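Long-range contacts in glycoside Hydrolase Family 43_12 (Metagenome, PDB 7JVH), which probably hydrolyses arabinose- or xylose-containing plant polysaccharides or their oligosaccharides: residues A[138-143]-A[172-177]; A[144-149]-A[162-167]. One frame throughout, in Å; residues are numbered along the deposited sequence.

Interaction 1. Residues A[138-143]-A[172-177]; sequences ITTEFC and IDPSLF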
ATOM      1  N   ILE A 138       3.739   0.412 -15.129  1.00 58.07           N
ATOM      2  CA  ILE A 138       4.896   1.293 -15.127  1.00 66.49           C
ATOM      3  C   ILE A 138       5.034   2.039 -13.786  1.00 65.28           C
ATOM      4  O   ILE A 138       4.078   2.610 -13.277  1.00 66.90           O
ATOM      5  CB  ILE A 138       4.838   2.286 -16.316  1.00 57.05           C
ATOM      6  CG1 ILE A 138       6.163   3.026 -16.472  1.00 57.08           C
ATOM      7  CG2 ILE A 138       3.704   3.283 -16.155  1.00 50.39           C
ATOM      8  CD1 ILE A 138       6.214   3.910 -17.711  1.00 68.95           C
ATOM      9  N   THR A 139       6.259   2.060 -13.251  1.00 65.71           N
ATOM     10  CA  THR A 139       6.549   2.625 -11.935  1.00 66.31           C
ATOM     11  C   THR A 139       8.022   3.030 -11.776  1.00 57.70           C
ATOM     12  O   THR A 139       8.826   2.847 -12.691  1.00 53.28           O
ATOM     13  CB  THR A 139       6.169   1.601 -10.847  1.00 55.01           C
ATOM     14  OG1 THR A 139       6.270   2.207  -9.558  1.00 67.00           O
ATOM     15  CG2 THR A 139       7.053   0.382 -10.912  1.00 48.33           C
ATOM     16  N   THR A 140       8.351   3.587 -10.605  1.00 49.60           N
ATOM     17  CA  THR A 140       9.726   3.861 -10.201  1.00 61.46           C
ATOM     18  C   THR A 140      10.110   2.884  -9.087  1.00 64.66           C
ATOM     19  O   THR A 140       9.415   2.767  -8.068  1.00 59.60           O
ATOM     20  CB  THR A 140       9.897   5.294  -9.681  1.00 58.18           C
ATOM     21  OG1 THR A 140       9.264   6.214 -10.575  1.00 63.06           O
ATOM     22  CG2 THR A 140      11.357   5.674  -9.601  1.00 60.05           C
ATOM     23  N   GLU A 141      11.213   2.169  -9.303  1.00 57.55           N
ATOM     24  CA  GLU A 141      11.701   1.153  -8.381  1.00 53.83           C
ATOM     25  C   GLU A 141      13.042   1.618  -7.800  1.00 54.60           C
ATOM     26  O   GLU A 141      14.073   1.382  -8.389  1.00 54.00           O
ATOM     27  CB  GLU A 141      11.835  -0.200  -9.104  1.00 52.02           C
ATOM     28  CG  GLU A 141      12.565  -1.294  -8.315  1.00 54.14           C
ATOM     29  CD  GLU A 141      12.346  -2.678  -8.871  1.00 55.15           C
ATOM     30  OE1 GLU A 141      11.377  -3.314  -8.477  1.00 58.29           O
ATOM     31  OE2 GLU A 141      13.145  -3.133  -9.702  1.00 61.64           O
ATOM     32  N   PHE A 142      12.980   2.290  -6.642  1.00 49.10           N
ATOM     33  CA  PHE A 142      14.131   2.808  -5.916  1.00 44.15           C
ATOM     34  C   PHE A 142      14.737   1.722  -5.056  1.00 49.81           C
ATOM     35  O   PHE A 142      14.760   1.823  -3.839  1.00 56.22           O
ATOM     36  CB  PHE A 142      13.743   4.016  -5.047  1.00 50.92           C
ATOM     37  CG  PHE A 142      13.473   5.274  -5.833  1.00 53.46           C
ATOM     38  CD1 PHE A 142      14.438   5.788  -6.722  1.00 58.68           C
ATOM     39  CD2 PHE A 142      12.279   5.968  -5.692  1.00 43.31           C
ATOM     40  CE1 PHE A 142      14.202   6.953  -7.430  1.00 42.83           C
ATOM     41  CE2 PHE A 142      12.051   7.150  -6.409  1.00 53.06           C
ATOM     42  CZ  PHE A 142      13.015   7.639  -7.266  1.00 42.16           C
ATOM     43  N   CYS A 143      15.196   0.662  -5.723  1.00 53.17           N
ATOM     44  CA  CYS A 143      15.950  -0.445  -5.147  1.00 54.71           C
ATOM     45  C   CYS A 143      16.300  -1.360  -6.322  1.00 56.88           C
ATOM     46  O   CYS A 143      15.908  -1.076  -7.448  1.00 55.69           O
ATOM     47  CB  CYS A 143      15.167  -1.170  -4.032  1.00 42.50           C
ATOM     48  SG  CYS A 143      13.856  -2.320  -4.547  1.00 71.52           S
ATOM     49  N   ILE A 172       9.663  10.734 -10.777  1.00 63.63           N
ATOM     50  CA  ILE A 172       8.719   9.673 -10.387  1.00 65.15           C
ATOM     51  C   ILE A 172       7.371   9.804 -11.087  1.00 63.83           C
ATOM     52  O   ILE A 172       7.142  10.741 -11.868  1.00 62.65           O
ATOM     53  CB  ILE A 172       8.495   9.705  -8.864  1.00 62.71           C
ATOM     54  CG1 ILE A 172       7.821  11.023  -8.436  1.00 64.67           C
ATOM     55  CG2 ILE A 172       9.833   9.507  -8.139  1.00 57.24           C
ATOM     56  CD1 ILE A 172       7.608  11.123  -6.946  1.00 65.80           C
ATOM     57  N   ASP A 173       6.485   8.849 -10.797  1.00 65.80           N
ATOM     58  CA  ASP A 173       5.097   8.826 -11.252  1.00 41.47           C
ATOM     59  C   ASP A 173       5.000   8.746 -12.768  1.00 46.85           C
ATOM     60  O   ASP A 173       4.287   9.531 -13.389  1.00 57.95           O
ATOM     61  CB  ASP A 173       4.320  10.006 -10.686  1.00 41.03           C
ATOM     62  CG  ASP A 173       4.266   9.980  -9.171  1.00 53.52           C
ATOM     63  OD1 ASP A 173       4.872   9.059  -8.566  1.00 52.27           O
ATOM     64  OD2 ASP A 173       3.630  10.893  -8.580  1.00 57.36           O
ATOM     65  N   PRO A 174       5.690   7.778 -13.406  1.00 43.19           N
ATOM     66  CA  PRO A 174       5.520   7.539 -14.839  1.00 47.20           C
ATOM     67  C   PRO A 174       4.100   7.074 -15.177  1.00 44.10           C
ATOM     68  O   PRO A 174       3.436   6.453 -14.356  1.00 66.28           O
ATOM     69  CB  PRO A 174       6.510   6.403 -15.107  1.00 44.82           C
ATOM     70  CG  PRO A 174       6.687   5.731 -13.785  1.00 51.19           C
ATOM     71  CD  PRO A 174       6.613   6.828 -12.771  1.00 42.92           C
ATOM     72  N   SER A 175       3.656   7.370 -16.400  1.00 63.03           N
ATOM     73  CA  SER A 175       2.331   6.977 -16.870  1.00 59.23           C
ATOM     74  C   SER A 175       2.287   7.095 -18.388  1.00 59.73           C
ATOM     75  O   SER A 175       2.628   8.124 -18.949  1.00 67.07           O
ATOM     76  CB  SER A 175       1.269   7.860 -16.202  1.00 51.00           C
ATOM     77  OG  SER A 175      -0.036   7.504 -16.541  1.00 57.07           O
ATOM     78  N   LEU A 176       1.868   6.015 -19.047  1.00 53.61           N
ATOM     79  CA  LEU A 176       1.790   5.936 -20.494  1.00 67.50           C
ATOM     80  C   LEU A 176       0.393   6.310 -20.988  1.00 66.82           C
ATOM     81  O   LEU A 176      -0.591   6.186 -20.253  1.00 65.35           O
ATOM     82  CB  LEU A 176       2.119   4.526 -20.962  1.00 75.15           C
ATOM     83  CG  LEU A 176       3.466   3.960 -20.548  1.00 73.02           C
ATOM     84  CD1 LEU A 176       3.454   2.441 -20.637  1.00 70.77           C
ATOM     85  CD2 LEU A 176       4.572   4.554 -21.396  1.00 70.34           C
ATOM     86  N   PHE A 177       0.334   6.787 -22.236  1.00 55.95           N
ATOM     87  CA  PHE A 177      -0.908   7.080 -22.932  1.00 56.46           C
ATOM     88  C   PHE A 177      -0.746   6.703 -24.399  1.00 70.96           C
ATOM     89  O   PHE A 177       0.269   7.040 -25.022  1.00 80.06           O
ATOM     90  CB  PHE A 177      -1.265   8.563 -22.809  1.00 62.55           C
ATOM     91  CG  PHE A 177      -2.282   9.024 -23.812  1.00 68.16           C
ATOM     92  CD1 PHE A 177      -3.636   8.808 -23.605  1.00 61.84           C
ATOM     93  CD2 PHE A 177      -1.876   9.663 -24.987  1.00 74.57           C
ATOM     94  CE1 PHE A 177      -4.562   9.219 -24.548  1.00 58.64           C
ATOM     95  CE2 PHE A 177      -2.802  10.078 -25.931  1.00 70.63           C
ATOM     96  CZ  PHE A 177      -4.150   9.863 -25.707  1.00 67.17           C
TER
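I138, T139 and T140 pack against P174 where two blades of the five-bladed beta-propeller meet. The fold is evident from five successive four-stranded antiparallel sheets: strand 134-142 is second in its sheet, and strand 175-178 is the first, edge strand of the next. The touching parts run in nearly opposite directions, 165° apart, yet no hydrogen bond crosses between them; the contact is carried by side chains packing on each other and on backbone.

I138 does most of the apolar work. Its CB points toward the other segment and then forks. CG2 lies over the P174 peptide, 3.7 Å from P174 O. CG1, anti to the backbone N (chi1 -169°), crosses P174 at a slant, 3.7 Å from P174 CB. The extended chain ends in CD1, which sits 3.6 Å from P174 CB and reaches on to L176, 4.0 Å from L176 CG. CD1 thus touches both P174 and L176, while L186 of strand 184-190 touches both I138 and L176. Farther round the same ring, P174 CG rests on the backbone of T139, 3.6 Å from T139 CA.

T140 places its hydroxyl against the loop at 172-174: OG1 is 3.5 Å from P174 CD and 3.5 Å from I172 CA, but its polar partner is N149 OD1, to which it is hydrogen-bonded. D173 OD2 accepts from G240 N, and D173 OD1 is hydrogen-bonded to a glycerol molecule, probably from the crystallisation liquor, which may mark a pocket.

The solvent-exposed end of the contact is aromatic. T140 CG2 covers one face of the F142 ring toward its rim, Y122 meets that ring edge-to-face, and I172 CG2 approaches the ring edge near its plane, 3.7 Å from F142 CE2.

Interaction 2. Residues A[144-149]-A[162-167]; sequences APCGGN and SDPFNL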
ATOM      1  N   ALA A 144      17.050  -2.436  -6.057  1.00 49.64           N
ATOM      2  CA  ALA A 144      17.435  -3.402  -7.089  1.00 55.82           C
ATOM      3  C   ALA A 144      16.210  -4.165  -7.602  1.00 54.27           C
ATOM      4  O   ALA A 144      15.225  -4.297  -6.876  1.00 55.36           O
ATOM      5  CB  ALA A 144      18.481  -4.354  -6.527  1.00 51.60           C
ATOM      6  N   PRO A 145      16.204  -4.702  -8.849  1.00 58.56           N
ATOM      7  CA  PRO A 145      17.320  -4.564  -9.796  1.00 66.49           C
ATOM      8  C   PRO A 145      17.430  -3.239 -10.583  1.00 64.16           C
ATOM      9  O   PRO A 145      18.474  -2.974 -11.138  1.00 63.87           O
ATOM     10  CB  PRO A 145      17.037  -5.692 -10.803  1.00 66.06           C
ATOM     11  CG  PRO A 145      15.544  -5.827 -10.795  1.00 55.58           C
ATOM     12  CD  PRO A 145      15.118  -5.542  -9.383  1.00 44.81           C
ATOM     13  N   CYS A 146      16.361  -2.442 -10.619  1.00 70.20           N
ATOM     14  CA  CYS A 146      16.230  -1.326 -11.568  1.00 64.07           C
ATOM     15  C   CYS A 146      16.779   0.016 -11.088  1.00 56.39           C
ATOM     16  O   CYS A 146      17.358   0.748 -11.856  1.00 61.00           O
ATOM     17  CB  CYS A 146      14.760  -1.152 -11.977  1.00 46.16           C
ATOM     18  SG  CYS A 146      14.129  -2.507 -12.990  1.00 76.44           S
ATOM     19  N   GLY A 147      16.551   0.350  -9.819  1.00 56.54           N
ATOM     20  CA  GLY A 147      16.988   1.619  -9.269  1.00 49.35           C
ATOM     21  C   GLY A 147      16.531   2.768 -10.134  1.00 59.62           C
ATOM     22  O   GLY A 147      17.319   3.618 -10.463  1.00 63.25           O
ATOM     23  N   GLY A 148      15.241   2.784 -10.482  1.00 68.37           N
ATOM     24  CA  GLY A 148      14.632   3.854 -11.246  1.00 50.37           C
ATOM     25  C   GLY A 148      13.412   3.418 -12.039  1.00 58.99           C
ATOM     26  O   GLY A 148      12.830   2.364 -11.799  1.00 63.19           O
ATOM     27  N   ASN A 149      13.001   4.287 -12.959  1.00 59.14           N
ATOM     28  CA  ASN A 149      11.800   4.143 -13.758  1.00 45.94           C
ATOM     29  C   ASN A 149      11.847   2.912 -14.661  1.00 55.32           C
ATOM     30  O   ASN A 149      12.854   2.654 -15.324  1.00 59.59           O
ATOM     31  CB  ASN A 149      11.612   5.428 -14.565  1.00 52.81           C
ATOM     32  CG  ASN A 149      11.093   6.562 -13.716  1.00 53.11           C
ATOM     33  OD1 ASN A 149      10.135   6.374 -12.945  1.00 52.18           O
ATOM     34  ND2 ASN A 149      11.692   7.750 -13.867  1.00 54.43           N
ATOM     35  N   SER A 162       6.105  -9.655 -17.367  1.00 58.52           N
ATOM     36  CA  SER A 162       7.483  -9.761 -17.827  1.00 56.92           C
ATOM     37  C   SER A 162       8.466  -9.227 -16.798  1.00 59.27           C
ATOM     38  O   SER A 162       8.082  -8.641 -15.794  1.00 64.18           O
ATOM     39  CB  SER A 162       7.667  -8.970 -19.122  1.00 67.98           C
ATOM     40  OG  SER A 162       7.614  -7.571 -18.876  1.00 72.12           O
ATOM     41  N   ASP A 163       9.756  -9.431 -17.074  1.00 66.64           N
ATOM     42  CA  ASP A 163      10.827  -8.771 -16.340  1.00 61.67           C
ATOM     43  C   ASP A 163      10.849  -7.296 -16.739  1.00 67.04           C
ATOM     44  O   ASP A 163      10.289  -6.921 -17.769  1.00 75.11           O
ATOM     45  CB  ASP A 163      12.173  -9.458 -16.599  1.00 56.13           C
ATOM     46  CG  ASP A 163      12.367 -10.708 -15.746  1.00 59.88           C
ATOM     47  OD1 ASP A 163      11.701 -10.851 -14.707  1.00 53.70           O
ATOM     48  OD2 ASP A 163      13.185 -11.567 -16.111  1.00 63.33           O
ATOM     49  N   PRO A 164      11.459  -6.407 -15.926  1.00 58.46           N
ATOM     50  CA  PRO A 164      11.385  -4.968 -16.183  1.00 57.37           C
ATOM     51  C   PRO A 164      12.096  -4.519 -17.464  1.00 74.28           C
ATOM     52  O   PRO A 164      13.057  -5.148 -17.891  1.00 86.65           O
ATOM     53  CB  PRO A 164      12.078  -4.357 -14.951  1.00 60.50           C
ATOM     54  CG  PRO A 164      12.195  -5.453 -13.942  1.00 57.20           C
ATOM     55  CD  PRO A 164      12.229  -6.738 -14.716  1.00 58.10           C
ATOM     56  N   PHE A 165      11.589  -3.445 -18.074  1.00 68.36           N
ATOM     57  CA  PHE A 165      12.274  -2.701 -19.115  1.00 66.08           C
ATOM     58  C   PHE A 165      12.709  -1.424 -18.417  1.00 67.05           C
ATOM     59  O   PHE A 165      11.872  -0.670 -17.926  1.00 67.62           O
ATOM     60  CB  PHE A 165      11.322  -2.360 -20.275  1.00 66.70           C
ATOM     61  CG  PHE A 165      10.945  -3.540 -21.118  1.00 69.40           C
ATOM     62  CD1 PHE A 165       9.850  -4.331 -20.781  1.00 72.74           C
ATOM     63  CD2 PHE A 165      11.683  -3.868 -22.244  1.00 60.40           C
ATOM     64  CE1 PHE A 165       9.501  -5.425 -21.571  1.00 69.62           C
ATOM     65  CE2 PHE A 165      11.342  -4.962 -23.023  1.00 62.56           C
ATOM     66  CZ  PHE A 165      10.255  -5.739 -22.690  1.00 67.28           C
ATOM     67  N   ASN A 166      14.019  -1.184 -18.344  1.00 63.57           N
ATOM     68  CA  ASN A 166      14.562   0.019 -17.691  1.00 63.16           C
ATOM     69  C   ASN A 166      14.329   1.220 -18.609  1.00 74.60           C
ATOM     70  O   ASN A 166      14.688   1.174 -19.789  1.00 74.63           O
ATOM     71  CB  ASN A 166      16.057  -0.147 -17.378  1.00 61.74           C
ATOM     72  CG  ASN A 166      16.326  -0.890 -16.065  1.00 67.97           C
ATOM     73  OD1 ASN A 166      15.649  -0.635 -15.075  1.00 65.49           O
ATOM     74  ND2 ASN A 166      17.279  -1.832 -16.057  1.00 77.99           N
ATOM     75  N   LEU A 167      13.721   2.280 -18.064  1.00 74.14           N
ATOM     76  CA  LEU A 167      13.421   3.493 -18.817  1.00 61.73           C
ATOM     77  C   LEU A 167      14.361   4.635 -18.427  1.00 62.51           C
ATOM     78  O   LEU A 167      14.673   4.834 -17.252  1.00 56.10           O
ATOM     79  CB  LEU A 167      11.966   3.902 -18.600  1.00 56.30           C
ATOM     80  CG  LEU A 167      10.944   2.774 -18.781  1.00 58.86           C
ATOM     81  CD1 LEU A 167       9.577   3.225 -18.303  1.00 58.28           C
ATOM     82  CD2 LEU A 167      10.884   2.303 -20.227  1.00 64.46           C
TER
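C146 and N149 meet the segment 162-167 in different ways, one through a thiol and the other through the backbone. The backbone link is the hydrogen bond from L167 N to N149 O at 2.9 Å, nearly straight with an N-H...O angle of 165°, although the donor is tilted 33° from the carbonyl plane. L167 CB lies beside the same oxygen, 3.6 Å from N149 O.

Van der Waals contact centres on the sulfur. With SG anti to its own carbonyl carbon (chi1 -69°), C146 turns toward P164, and SG comes to 3.4 Å from P164 CB. N166 also approaches this cysteine, with its OD1 3.3 Å from C146 CB.

Further bonds and backbone shape lie beside the contact. G147 and G148 both face E141, a G1 beta bulge in the pairing with strand 134-142. In the N149 amide, whose OD1 meets T140, ND2 donates to F169 O and G171 O.

Within the blade, strand 165-166 is the outermost strand; F165 continues its pairing with V151 of strand 148-154, which in turn lies against strand 134-142.

The centres of interactions 1 and 2 lie about 9 Å apart, on the same side of the chain's centre. Interaction 2 is nested along the chain inside the loop that interaction 1 closes: strands 134-142, 148-154 and 165-166 follow one another through one blade before strand 175-178 begins the next. Interaction 2 therefore completes a blade at its outer edge, whereas interaction 1 joins that blade to its successor. Direct contacts couple them, with E141 O 2.8 Å from G148 N, a probable hydrogen bond, and I138 CD1 3.5 Å from L167 CD1. All four segments lie within the family 43 range, in two consecutive blades of the propeller.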